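Local coordinates for protein aldolase (Klebsiella pneumoniae, PDB 6VOQ) that belongs to the class II aldolase and adducin family and binds a zinc ion, at residues A[91-97]-A[161-167]; A[116-120]-A[195-199]; A[60-64]-A[80-84]; A[7-11]-A[40-44]; A[121-126]-A[175-180]. All coordinates share one frame. Residues are numbered along the deposited sequence.

Contact 1 (A[91-97]-A[161-167]); sequences AIVHLHS and HGPVVTG. With ZN (zinc ion), chain B.
This is an antiparallel strand pair at the heart of the class II aldolase/adducin fold, two neighbouring central strands of the sheet whose ends carry three of the four zinc ligands. Strands 91-94 and 162-167 run with axes 4.6 Å apart and N-to-C directions at 159°. The register sets Ala91 against Gly167 and Val93 against Val165 as hydrogen-bonded pairs, with Ile92-Thr166 and His94-Val164 as non-hydrogen-bonded pairs between and beyond them. Val93 N donates to Val165 O at 2.8 Å, and Val165 N to Val93 O at 2.9 Å; the two bonds between Ala91 and Gly167 are weak. Val93 and Val165 turn their side chains to the face covered by helix 170-190, while Ile92 and Val164 meet on the other (CG2 to CG1, 3.8 Å), beneath helix 76-83. Gly162, at phi 158° and psi -179°, has a backbone that calls for glycine; with His161 it faces Leu158 in a classic beta bulge. His94 (chi1 t) donates from ND1 to Pro163 O at 2.7 Å, consistent with a ring held so that NE2 meets the metal. His96 (chi1 m), whose ring stacks on Tyr121 of a second subunit, and His161 (chi1 t) converge on the same ion, with Glu75 as fourth ligand. The zinc lies 2.2 Å from His94 NE2, 2.2 Å from His96 NE2 and 2.1 Å from His161 NE2.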
# COMPACT_ATOMS: atom_id res chain seq x y z
N ALA A 91 -12.45 1.20 -24.99
CA ALA A 91 -11.63 1.90 -24.01
C ALA A 91 -10.40 1.06 -23.74
O ALA A 91 -10.46 -0.18 -23.75
CB ALA A 91 -12.39 2.18 -22.71
N ILE A 92 -9.29 1.75 -23.50
CA ILE A 92 -8.00 1.13 -23.27
C ILE A 92 -7.38 1.77 -22.04
O ILE A 92 -7.36 3.00 -21.92
CB ILE A 92 -7.06 1.27 -24.48
CG1 ILE A 92 -7.54 0.44 -25.65
CG2 ILE A 92 -5.65 0.85 -24.10
CD1 ILE A 92 -6.57 0.50 -26.82
N VAL A 93 -6.88 0.94 -21.14
CA VAL A 93 -6.13 1.38 -19.97
C VAL A 93 -4.71 0.88 -20.15
O VAL A 93 -4.48 -0.32 -20.33
CB VAL A 93 -6.76 0.84 -18.67
CG1 VAL A 93 -5.78 0.94 -17.50
CG2 VAL A 93 -8.03 1.59 -18.37
N HIS A 94 -3.76 1.80 -20.17
CA HIS A 94 -2.35 1.45 -20.19
C HIS A 94 -1.71 1.97 -18.92
O HIS A 94 -1.78 3.16 -18.62
CB HIS A 94 -1.64 2.02 -21.40
CG HIS A 94 -0.16 1.86 -21.33
ND1 HIS A 94 0.45 0.64 -21.18
CD2 HIS A 94 0.84 2.78 -21.34
CE1 HIS A 94 1.76 0.80 -21.13
NE2 HIS A 94 2.02 2.09 -21.22
N LEU A 95 -1.08 1.07 -18.17
CA LEU A 95 -0.41 1.42 -16.93
C LEU A 95 0.93 0.73 -16.88
O LEU A 95 1.18 -0.25 -17.59
CB LEU A 95 -1.23 1.00 -15.70
CG LEU A 95 -2.59 1.63 -15.51
CD1 LEU A 95 -3.28 0.84 -14.43
CD2 LEU A 95 -2.43 3.08 -15.11
N HIS A 96 1.82 1.25 -16.03
CA HIS A 96 3.00 0.50 -15.62
C HIS A 96 2.77 -0.10 -14.24
O HIS A 96 3.62 0.04 -13.35
CB HIS A 96 4.24 1.39 -15.63
CG HIS A 96 4.49 2.05 -16.95
ND1 HIS A 96 5.54 2.92 -17.16
CD2 HIS A 96 3.84 1.96 -18.13
CE1 HIS A 96 5.51 3.35 -18.40
NE2 HIS A 96 4.49 2.79 -19.02
N SER A 97 1.62 -0.74 -14.04
CA SER A 97 1.29 -1.26 -12.71
C SER A 97 2.32 -2.30 -12.32
O SER A 97 2.85 -3.03 -13.16
CB SER A 97 -0.14 -1.82 -12.68
OG SER A 97 -0.36 -2.85 -13.64
N HIS A 161 7.91 -3.30 -19.91
CA HIS A 161 7.11 -2.10 -20.08
C HIS A 161 5.88 -2.11 -19.19
O HIS A 161 5.87 -1.45 -18.15
CB HIS A 161 6.71 -1.95 -21.54
CG HIS A 161 6.09 -0.63 -21.87
ND1 HIS A 161 5.99 -0.16 -23.16
CD2 HIS A 161 5.55 0.32 -21.08
CE1 HIS A 161 5.41 1.03 -23.15
NE2 HIS A 161 5.13 1.34 -21.90
N GLY A 162 4.84 -2.85 -19.59
CA GLY A 162 3.62 -2.92 -18.83
C GLY A 162 2.40 -3.35 -19.64
O GLY A 162 2.48 -3.61 -20.85
N PRO A 163 1.24 -3.41 -18.97
CA PRO A 163 0.03 -3.91 -19.62
C PRO A 163 -0.71 -2.87 -20.46
O PRO A 163 -0.65 -1.66 -20.21
CB PRO A 163 -0.84 -4.33 -18.43
CG PRO A 163 -0.45 -3.39 -17.38
CD PRO A 163 1.03 -3.22 -17.53
N VAL A 164 -1.43 -3.38 -21.45
CA VAL A 164 -2.36 -2.61 -22.26
C VAL A 164 -3.65 -3.41 -22.25
O VAL A 164 -3.68 -4.55 -22.73
CB VAL A 164 -1.85 -2.41 -23.70
CG1 VAL A 164 -2.94 -1.75 -24.56
CG2 VAL A 164 -0.58 -1.59 -23.71
N VAL A 165 -4.72 -2.84 -21.68
CA VAL A 165 -5.93 -3.59 -21.36
C VAL A 165 -7.14 -2.92 -21.99
O VAL A 165 -7.38 -1.72 -21.78
CB VAL A 165 -6.10 -3.71 -19.83
CG1 VAL A 165 -7.23 -4.64 -19.49
CG2 VAL A 165 -4.79 -4.18 -19.20
N THR A 166 -7.93 -3.70 -22.75
CA THR A 166 -9.12 -3.17 -23.40
C THR A 166 -10.37 -3.48 -22.58
O THR A 166 -10.35 -4.25 -21.62
CB THR A 166 -9.31 -3.74 -24.81
OG1 THR A 166 -9.84 -5.06 -24.72
CG2 THR A 166 -8.00 -3.74 -25.60
N GLY A 167 -11.46 -2.84 -22.98
CA GLY A 167 -12.74 -3.08 -22.34
C GLY A 167 -13.86 -2.46 -23.15
O GLY A 167 -13.62 -1.68 -24.08
ZN ZN B . 4.00 2.99 -21.12

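Contact 2 (A[116-120]-A[195-199]); sequences RPFTP and IRYLT
Tyr197, Leu198 and Phe118 carry most of this contact between two irregular segments, 116-120 and 195-199, whose end-to-end directions lie 61° apart. The Tyr197 ring (chi1 m) is covered on one face by Arg116, whose extended side chain lays its guanidinium flat on it: CZ sits 3.6 Å from the ring centroid with the planes at 12°, a stacked cation-pi pair, and Arg116 CD adds a CH-pi contact, 4.0 Å from the Tyr197 ring centroid. Phe118 (chi1 p) brings CD2 to 4.0 Å from Tyr197 CE1, while its CB meets Ile195 CG2 at 3.8 Å. Leu198 N donates to Pro117 O at 3.0 Å, and a water bridges that same Pro117 O (2.7 Å) to Leu198 O (2.8 Å). Leu198 CD1 reaches Thr119 C at 3.8 Å. Just before Tyr197, Arg196 centres an inverse gamma turn. Asn160 of a third subunit bonds to Phe118 O and Arg196 O. Together the segments pin the C-terminal tail to the loop before helix 121-125: Phe118 packs on helix 170-190, and Leu198 on Val203 of helix 200-204.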
# COMPACT_ATOMS: atom_id res chain seq x y z
N ARG A 116 -0.59 -18.14 -16.41
CA ARG A 116 -1.09 -19.48 -16.17
C ARG A 116 -2.15 -19.44 -15.07
O ARG A 116 -1.83 -19.18 -13.91
CB ARG A 116 0.05 -20.40 -15.77
CG ARG A 116 -0.30 -21.87 -15.71
CD ARG A 116 0.99 -22.62 -15.48
NE ARG A 116 0.81 -23.99 -15.04
CZ ARG A 116 1.76 -24.68 -14.42
NH1 ARG A 116 2.93 -24.10 -14.15
NH2 ARG A 116 1.53 -25.94 -14.06
N PRO A 117 -3.42 -19.73 -15.39
CA PRO A 117 -4.51 -19.37 -14.48
C PRO A 117 -4.60 -20.28 -13.25
O PRO A 117 -4.62 -21.51 -13.36
CB PRO A 117 -5.76 -19.49 -15.37
CG PRO A 117 -5.38 -20.45 -16.43
CD PRO A 117 -3.91 -20.24 -16.69
N PHE A 118 -4.65 -19.64 -12.08
CA PHE A 118 -4.98 -20.28 -10.81
C PHE A 118 -6.19 -19.63 -10.15
O PHE A 118 -6.52 -19.99 -9.01
CB PHE A 118 -3.80 -20.22 -9.83
CG PHE A 118 -3.15 -18.87 -9.76
CD1 PHE A 118 -3.69 -17.86 -8.97
CD2 PHE A 118 -2.00 -18.60 -10.50
CE1 PHE A 118 -3.09 -16.60 -8.92
CE2 PHE A 118 -1.40 -17.35 -10.45
CZ PHE A 118 -1.95 -16.34 -9.66
N THR A 119 -6.82 -18.66 -10.80
CA THR A 119 -8.08 -18.06 -10.39
C THR A 119 -8.91 -17.89 -11.64
O THR A 119 -8.36 -17.72 -12.74
CB THR A 119 -7.89 -16.70 -9.72
OG1 THR A 119 -6.98 -15.91 -10.50
CG2 THR A 119 -7.33 -16.87 -8.33
N PRO A 120 -10.25 -17.96 -11.54
CA PRO A 120 -11.09 -18.00 -12.74
C PRO A 120 -11.30 -16.65 -13.42
O PRO A 120 -11.70 -16.63 -14.59
CB PRO A 120 -12.42 -18.54 -12.21
CG PRO A 120 -12.46 -18.06 -10.82
CD PRO A 120 -11.05 -18.10 -10.31
N ILE A 195 1.35 -24.42 -6.25
CA ILE A 195 0.09 -23.77 -6.55
C ILE A 195 -0.89 -24.79 -7.09
O ILE A 195 -0.53 -25.65 -7.90
CB ILE A 195 0.32 -22.63 -7.56
CG1 ILE A 195 1.27 -21.60 -6.94
CG2 ILE A 195 -1.00 -21.99 -8.02
CD1 ILE A 195 1.84 -20.64 -7.91
N ARG A 196 -2.14 -24.71 -6.61
CA ARG A 196 -3.27 -25.47 -7.17
C ARG A 196 -3.77 -24.73 -8.41
O ARG A 196 -4.72 -23.95 -8.37
CB ARG A 196 -4.38 -25.60 -6.13
CG ARG A 196 -5.07 -26.97 -6.05
CD ARG A 196 -5.84 -27.31 -7.32
NE ARG A 196 -7.00 -26.44 -7.52
CZ ARG A 196 -7.85 -26.55 -8.54
NH1 ARG A 196 -7.70 -27.50 -9.45
NH2 ARG A 196 -8.86 -25.71 -8.64
N TYR A 197 -3.11 -24.98 -9.54
CA TYR A 197 -3.53 -24.35 -10.79
C TYR A 197 -4.90 -24.87 -11.23
O TYR A 197 -5.33 -25.97 -10.86
CB TYR A 197 -2.51 -24.61 -11.90
CG TYR A 197 -1.22 -23.84 -11.76
CD1 TYR A 197 -1.17 -22.48 -12.01
CD2 TYR A 197 -0.04 -24.48 -11.38
CE1 TYR A 197 0.01 -21.76 -11.88
CE2 TYR A 197 1.14 -23.78 -11.25
CZ TYR A 197 1.16 -22.42 -11.50
OH TYR A 197 2.33 -21.74 -11.37
N LEU A 198 -5.60 -24.07 -12.03
CA LEU A 198 -6.86 -24.54 -12.59
C LEU A 198 -6.57 -25.61 -13.64
O LEU A 198 -5.68 -25.43 -14.48
CB LEU A 198 -7.64 -23.39 -13.20
CG LEU A 198 -8.20 -22.33 -12.24
CD1 LEU A 198 -9.28 -21.49 -12.94
CD2 LEU A 198 -8.73 -22.96 -10.97
N THR A 199 -7.31 -26.72 -13.58
CA THR A 199 -7.13 -27.79 -14.55
C THR A 199 -7.53 -27.32 -15.94
O THR A 199 -8.16 -26.27 -16.11
CB THR A 199 -7.95 -29.02 -14.16
OG1 THR A 199 -9.36 -28.73 -14.32
CG2 THR A 199 -7.66 -29.43 -12.73
O HOH W 1 -3.96 -23.40 -15.22

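Contact 3 (A[60-64]-A[80-84]); sequences VTLQG and RAVYL
One hydrogen bond crosses between segments 60-64 and 80-84: Arg80 NH1 donates to Leu62 O at 3.1 Å with an angle of 166°. Arg80 points its CA-to-CB bond toward the loop and, with chi1 m, chi2 t and chi3 m, lays its chain along the turn, so that CD comes to 3.4 Å from Thr61 O while one face of the guanidinium lies against Gly64 N. The acceptor belongs to a type I beta turn from Thr61 to Gly64, closed by Gly64 N to Thr61 O at 2.9 Å. Leu62 and Gln63 occupy its central positions, and Gly64 follows with a positive phi of 101°, next to the Arg80 guanidinium. This turn is the beta hairpin connection between antiparallel strands 58-60 and 66-68, at one margin of the sheet, and it meets the C-terminal end of helix 76-83. Apolar packing centres on Leu62 (chi1 m, chi2 t), the residue with the most surface covered. Its CD2 touches Tyr83 CB at 3.7 Å and its CB meets Leu84 CD2 at 3.9 Å. The Tyr83 ring then leads away from the loop, and its OH bonds to Ser32. From strand 40-42, Leu40 packs against Val60, Leu62, Arg80 and Tyr83.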
# COMPACT_ATOMS: atom_id res chain seq x y z
N VAL A 60 -8.49 12.77 -30.60
CA VAL A 60 -7.75 12.43 -31.81
C VAL A 60 -8.60 11.43 -32.60
O VAL A 60 -9.38 10.67 -32.03
CB VAL A 60 -6.35 11.87 -31.45
CG1 VAL A 60 -6.48 10.72 -30.47
CG2 VAL A 60 -5.58 11.44 -32.67
N THR A 61 -8.47 11.46 -33.93
CA THR A 61 -9.09 10.44 -34.77
C THR A 61 -8.27 9.15 -34.70
O THR A 61 -7.08 9.16 -34.37
CB THR A 61 -9.19 10.89 -36.23
OG1 THR A 61 -7.89 10.86 -36.84
CG2 THR A 61 -9.77 12.29 -36.34
N LEU A 62 -8.92 8.03 -35.02
CA LEU A 62 -8.22 6.75 -35.01
C LEU A 62 -7.06 6.72 -36.00
O LEU A 62 -6.16 5.88 -35.86
CB LEU A 62 -9.21 5.62 -35.30
CG LEU A 62 -10.21 5.31 -34.18
CD1 LEU A 62 -11.04 4.08 -34.50
CD2 LEU A 62 -9.50 5.14 -32.84
N GLN A 63 -7.04 7.62 -36.98
CA GLN A 63 -5.95 7.69 -37.94
C GLN A 63 -4.85 8.64 -37.51
O GLN A 63 -3.89 8.84 -38.27
CB GLN A 63 -6.48 8.09 -39.32
CG GLN A 63 -7.47 7.10 -39.89
CD GLN A 63 -8.84 7.21 -39.23
OE1 GLN A 63 -9.31 8.31 -38.90
NE2 GLN A 63 -9.48 6.06 -39.02
N GLY A 64 -4.95 9.24 -36.32
CA GLY A 64 -3.88 10.02 -35.74
C GLY A 64 -4.00 11.53 -35.84
O GLY A 64 -3.06 12.23 -35.45
N ARG A 80 -4.48 3.41 -30.65
CA ARG A 80 -5.23 3.42 -31.90
C ARG A 80 -5.10 2.11 -32.65
O ARG A 80 -6.08 1.62 -33.20
CB ARG A 80 -4.77 4.58 -32.79
CG ARG A 80 -4.97 5.94 -32.16
CD ARG A 80 -4.74 7.07 -33.15
NE ARG A 80 -3.33 7.39 -33.29
CZ ARG A 80 -2.60 7.14 -34.37
NH1 ARG A 80 -3.15 6.55 -35.43
NH2 ARG A 80 -1.32 7.49 -34.40
N ALA A 81 -3.89 1.53 -32.67
CA ALA A 81 -3.70 0.25 -33.34
C ALA A 81 -4.68 -0.80 -32.84
O ALA A 81 -5.22 -1.57 -33.64
CB ALA A 81 -2.26 -0.23 -33.14
N VAL A 82 -4.96 -0.81 -31.54
CA VAL A 82 -5.93 -1.77 -31.00
C VAL A 82 -7.33 -1.47 -31.51
O VAL A 82 -8.04 -2.36 -32.00
CB VAL A 82 -5.89 -1.76 -29.46
CG1 VAL A 82 -6.94 -2.72 -28.90
CG2 VAL A 82 -4.50 -2.12 -28.97
N TYR A 83 -7.77 -0.21 -31.38
CA TYR A 83 -9.11 0.16 -31.84
C TYR A 83 -9.31 -0.20 -33.30
O TYR A 83 -10.39 -0.66 -33.68
CB TYR A 83 -9.35 1.66 -31.65
CG TYR A 83 -9.49 2.10 -30.22
CD1 TYR A 83 -10.64 1.83 -29.50
CD2 TYR A 83 -8.47 2.81 -29.58
CE1 TYR A 83 -10.77 2.24 -28.19
CE2 TYR A 83 -8.59 3.21 -28.27
CZ TYR A 83 -9.74 2.93 -27.58
OH TYR A 83 -9.88 3.34 -26.28
N LEU A 84 -8.30 0.03 -34.14
CA LEU A 84 -8.42 -0.18 -35.58
C LEU A 84 -8.52 -1.65 -35.97
O LEU A 84 -8.77 -1.94 -37.14
CB LEU A 84 -7.23 0.46 -36.30
CG LEU A 84 -7.22 1.98 -36.37
CD1 LEU A 84 -5.82 2.46 -36.71
CD2 LEU A 84 -8.23 2.48 -37.40

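Contact 4 (A[7-11]-A[40-44]); sequences LREEM and LLATP
Leu41 (chi1 t, chi2 p) projects from strand 40-42 into the side of helix 4-20, where its CD2 lies 3.8 Å from Arg8 CA and 3.9 Å from Leu7 O, while CD1 sits 3.8 Å from Arg8 CZ, over one face of the guanidinium. One helical turn on, Met11 (chi1 t, chi2 t, chi3 m) also points at the strand: its SD comes to 4.1 Å from Leu41 CD2 and 3.8 Å from Thr43 CG2, and its CE to 3.9 Å from Leu41 O. This is helix-on-sheet packing of the alpha/beta fold, the N-terminal helix covering part of one face of the sheet, over strands 30-34, 40-42 and 58-60. The short segments have axes 9.7 Å apart and directions differing by 33°, with no hydrogen bond between them. Leu7 and Met11 also rest on Leu33 of the adjacent strand 30-34, and Arg8 on Val59 of strand 58-60. The polar end of Arg8 is engaged by a salt bridge to Glu4 and bonds to the carbonyls of Ala54 and Leu57. Thr43 OG1 bonds to Leu31 N.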
# COMPACT_ATOMS: atom_id res chain seq x y z
N LEU A 7 -18.09 11.12 -20.14
CA LEU A 7 -16.90 10.38 -20.53
C LEU A 7 -15.64 11.12 -20.11
O LEU A 7 -14.72 10.53 -19.53
CB LEU A 7 -16.92 10.12 -22.04
CG LEU A 7 -17.97 9.11 -22.54
CD1 LEU A 7 -18.02 9.03 -24.07
CD2 LEU A 7 -17.73 7.73 -21.94
N ARG A 8 -15.57 12.43 -20.37
CA ARG A 8 -14.46 13.22 -19.87
C ARG A 8 -14.39 13.14 -18.36
O ARG A 8 -13.32 12.98 -17.77
CB ARG A 8 -14.59 14.68 -20.32
CG ARG A 8 -14.31 14.88 -21.79
CD ARG A 8 -14.40 16.33 -22.19
NE ARG A 8 -14.18 16.50 -23.63
CZ ARG A 8 -13.01 16.81 -24.18
NH1 ARG A 8 -11.93 17.01 -23.43
NH2 ARG A 8 -12.92 16.92 -25.50
N GLU A 9 -15.55 13.23 -17.71
CA GLU A 9 -15.64 13.11 -16.26
C GLU A 9 -15.14 11.76 -15.76
O GLU A 9 -14.31 11.71 -14.84
CB GLU A 9 -17.11 13.35 -15.87
CG GLU A 9 -17.41 13.50 -14.39
CD GLU A 9 -16.39 14.31 -13.61
OE1 GLU A 9 -16.29 14.06 -12.39
OE2 GLU A 9 -15.72 15.22 -14.17
N GLU A 10 -15.64 10.67 -16.36
CA GLU A 10 -15.21 9.32 -15.98
C GLU A 10 -13.71 9.15 -16.12
O GLU A 10 -13.07 8.49 -15.28
CB GLU A 10 -15.95 8.30 -16.84
CG GLU A 10 -15.57 6.86 -16.57
CD GLU A 10 -16.62 6.15 -15.75
OE1 GLU A 10 -16.99 5.01 -16.09
OE2 GLU A 10 -17.08 6.76 -14.75
N MET A 11 -13.12 9.72 -17.17
CA MET A 11 -11.69 9.56 -17.38
C MET A 11 -10.89 10.24 -16.28
O MET A 11 -9.94 9.65 -15.76
CB MET A 11 -11.29 10.12 -18.75
CG MET A 11 -9.81 10.04 -19.04
SD MET A 11 -9.45 10.09 -20.80
CE MET A 11 -10.17 8.54 -21.29
N LEU A 40 -11.37 9.50 -30.59
CA LEU A 40 -10.74 8.96 -29.40
C LEU A 40 -10.53 10.08 -28.38
O LEU A 40 -9.93 11.11 -28.71
CB LEU A 40 -9.41 8.31 -29.76
CG LEU A 40 -9.03 7.09 -28.94
CD1 LEU A 40 -10.24 6.18 -28.82
CD2 LEU A 40 -7.88 6.39 -29.61
N LEU A 41 -11.03 9.88 -27.17
CA LEU A 41 -10.68 10.72 -26.04
C LEU A 41 -9.49 10.07 -25.33
O LEU A 41 -9.49 8.86 -25.08
CB LEU A 41 -11.87 10.86 -25.09
CG LEU A 41 -11.69 11.74 -23.85
CD1 LEU A 41 -11.72 13.21 -24.24
CD2 LEU A 41 -12.76 11.44 -22.78
N ALA A 42 -8.47 10.86 -25.01
CA ALA A 42 -7.26 10.30 -24.44
C ALA A 42 -6.64 11.28 -23.46
O ALA A 42 -6.87 12.49 -23.54
CB ALA A 42 -6.24 9.92 -25.52
N THR A 43 -5.84 10.75 -22.54
CA THR A 43 -5.13 11.59 -21.60
C THR A 43 -3.96 12.27 -22.30
O THR A 43 -3.29 11.66 -23.13
CB THR A 43 -4.63 10.77 -20.40
OG1 THR A 43 -3.76 9.74 -20.84
CG2 THR A 43 -5.79 10.13 -19.67
N PRO A 44 -3.70 13.54 -22.00
CA PRO A 44 -2.71 14.29 -22.79
C PRO A 44 -1.29 13.88 -22.44
O PRO A 44 -1.02 13.15 -21.49
CB PRO A 44 -3.00 15.75 -22.42
CG PRO A 44 -3.63 15.68 -21.07
CD PRO A 44 -4.40 14.39 -21.02

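Contact 5 (A[121-126]-A[175-180]); sequences YVVMRV and NNTEEL
Tyr121 opens helix 121-125 with its CB 3.4 Å from Glu179 OE2, but its ring (chi1 m) leads away from helix 170-190 and stacks on His96, a zinc ligand of a third subunit. Next, Val122 (chi1 t) sets CG1 3.9 Å from Leu180 CD2 and CG2 4.0 Å from Glu179 CG. A turn later Arg125 reaches across the groove, with chi1 m, chi2 t and chi3 p. Its NH2 meets Asn175 CB at 3.2 Å, and NH1 lies 2.9 Å from Asn176 OD1; here the oxygen sits over the guanidinium face, so the angle is too poor for a hydrogen bond. NH1 also packs at 3.7 Å from Glu179 CB. Val126 completes the segment, its CG1 4.2 Å from Leu180 CD1 and its CG2 4.1 Å from Asn176 CB. The register pairs Val122 with Leu180 and Val126 with Asn176 (CA atoms 6.4 and 6.7 Å apart), as befits a nearly antiparallel helix pair: the axes pass at 9.9 Å with directions 151° apart. Beneath the pair lies the sheet: Leu180 packs on Val165 of strand 162-167 and, with Val126, on Ala155 of strand 155-158, while Asn176 ND2 bonds to Thr166 O.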
# COMPACT_ATOMS: atom_id res chain seq x y z
N TYR A 121 -11.02 -15.54 -12.75
CA TYR A 121 -11.59 -14.27 -13.17
C TYR A 121 -10.89 -13.67 -14.38
O TYR A 121 -11.55 -13.08 -15.24
CB TYR A 121 -11.61 -13.32 -11.98
CG TYR A 121 -12.31 -13.97 -10.82
CD1 TYR A 121 -13.69 -14.18 -10.86
CD2 TYR A 121 -11.60 -14.45 -9.72
CE1 TYR A 121 -14.35 -14.81 -9.83
CE2 TYR A 121 -12.26 -15.09 -8.67
CZ TYR A 121 -13.64 -15.26 -8.74
OH TYR A 121 -14.32 -15.89 -7.72
N VAL A 122 -9.57 -13.83 -14.50
CA VAL A 122 -8.89 -13.36 -15.70
C VAL A 122 -9.36 -14.14 -16.92
O VAL A 122 -9.49 -13.59 -18.02
CB VAL A 122 -7.36 -13.42 -15.51
CG1 VAL A 122 -6.64 -13.26 -16.84
CG2 VAL A 122 -6.92 -12.35 -14.55
N VAL A 123 -9.63 -15.44 -16.75
CA VAL A 123 -10.10 -16.25 -17.87
C VAL A 123 -11.48 -15.80 -18.32
O VAL A 123 -11.77 -15.71 -19.52
CB VAL A 123 -10.11 -17.74 -17.49
CG1 VAL A 123 -10.29 -18.62 -18.72
CG2 VAL A 123 -8.84 -18.09 -16.72
N MET A 124 -12.36 -15.51 -17.36
CA MET A 124 -13.73 -15.16 -17.70
C MET A 124 -13.79 -13.82 -18.41
O MET A 124 -14.49 -13.68 -19.42
CB MET A 124 -14.61 -15.14 -16.45
CG MET A 124 -14.69 -16.48 -15.74
SD MET A 124 -15.56 -16.37 -14.17
CE MET A 124 -17.18 -15.89 -14.75
N ARG A 125 -13.07 -12.84 -17.89
CA ARG A 125 -13.25 -11.47 -18.33
C ARG A 125 -12.22 -11.01 -19.34
O ARG A 125 -12.50 -10.09 -20.11
CB ARG A 125 -13.25 -10.53 -17.12
CG ARG A 125 -14.17 -11.00 -16.01
CD ARG A 125 -13.91 -10.29 -14.70
NE ARG A 125 -14.43 -8.93 -14.72
CZ ARG A 125 -13.67 -7.84 -14.77
NH1 ARG A 125 -12.35 -7.97 -14.82
NH2 ARG A 125 -14.23 -6.64 -14.79
N VAL A 126 -11.04 -11.64 -19.38
CA VAL A 126 -9.99 -11.14 -20.25
C VAL A 126 -9.62 -12.20 -21.27
O VAL A 126 -9.62 -11.95 -22.48
CB VAL A 126 -8.77 -10.67 -19.44
CG1 VAL A 126 -7.77 -10.01 -20.35
CG2 VAL A 126 -9.20 -9.69 -18.36
N ASN A 175 -11.51 -2.23 -14.55
CA ASN A 175 -11.74 -3.44 -13.76
C ASN A 175 -10.94 -4.61 -14.30
O ASN A 175 -10.35 -5.38 -13.53
CB ASN A 175 -13.23 -3.78 -13.72
CG ASN A 175 -14.05 -2.78 -12.91
OD1 ASN A 175 -13.50 -1.96 -12.17
ND2 ASN A 175 -15.37 -2.86 -13.04
N ASN A 176 -10.89 -4.77 -15.63
CA ASN A 176 -10.03 -5.79 -16.23
C ASN A 176 -8.57 -5.58 -15.85
O ASN A 176 -7.87 -6.54 -15.53
CB ASN A 176 -10.16 -5.77 -17.75
CG ASN A 176 -11.52 -6.18 -18.20
OD1 ASN A 176 -12.28 -6.79 -17.45
ND2 ASN A 176 -11.84 -5.87 -19.45
N THR A 177 -8.10 -4.33 -15.90
CA THR A 177 -6.73 -4.03 -15.53
C THR A 177 -6.47 -4.36 -14.07
O THR A 177 -5.43 -4.94 -13.73
CB THR A 177 -6.41 -2.56 -15.79
OG1 THR A 177 -6.69 -2.25 -17.16
CG2 THR A 177 -4.95 -2.28 -15.51
N GLU A 178 -7.40 -3.99 -13.19
CA GLU A 178 -7.21 -4.26 -11.78
C GLU A 178 -7.22 -5.76 -11.52
O GLU A 178 -6.45 -6.25 -10.69
CB GLU A 178 -8.28 -3.56 -10.95
CG GLU A 178 -8.04 -2.09 -10.82
CD GLU A 178 -9.24 -1.35 -10.31
OE1 GLU A 178 -10.34 -1.60 -10.84
OE2 GLU A 178 -9.09 -0.54 -9.39
N GLU A 179 -8.08 -6.50 -12.21
CA GLU A 179 -8.09 -7.95 -12.08
C GLU A 179 -6.77 -8.55 -12.57
O GLU A 179 -6.21 -9.44 -11.93
CB GLU A 179 -9.28 -8.54 -12.83
CG GLU A 179 -9.50 -10.02 -12.56
CD GLU A 179 -9.87 -10.29 -11.11
OE1 GLU A 179 -10.69 -9.53 -10.55
OE2 GLU A 179 -9.32 -11.26 -10.54
N LEU A 180 -6.26 -8.05 -13.70
CA LEU A 180 -4.99 -8.56 -14.22
C LEU A 180 -3.85 -8.26 -13.26
O LEU A 180 -3.01 -9.12 -13.00
CB LEU A 180 -4.70 -7.94 -15.58
CG LEU A 180 -5.28 -8.67 -16.77
CD1 LEU A 180 -5.21 -7.73 -17.97
CD2 LEU A 180 -4.52 -9.97 -17.01

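From the N terminus, contact 4 comes first, closing the loop between helix 4-20 and strand 40-42. Contact 3 follows in series, tying the hairpin turn 60-64 to helix 76-83; Leu40 N of contact 4 bonds to Val60 O of contact 3. Contact 1 then opens on strand 91-94 and closes at 161-167, in the middle of the sheet, and touches contact 3 through Tyr83 and Val82. Its span is crossed by both contact 2 and contact 5. Contact 5 lies wholly within the span of contact 2, which draws the C-terminal tail back to 116-120. Contacts 2 and 5 share one side of the chain, meeting through Pro117 and Val123, opposite contact 3.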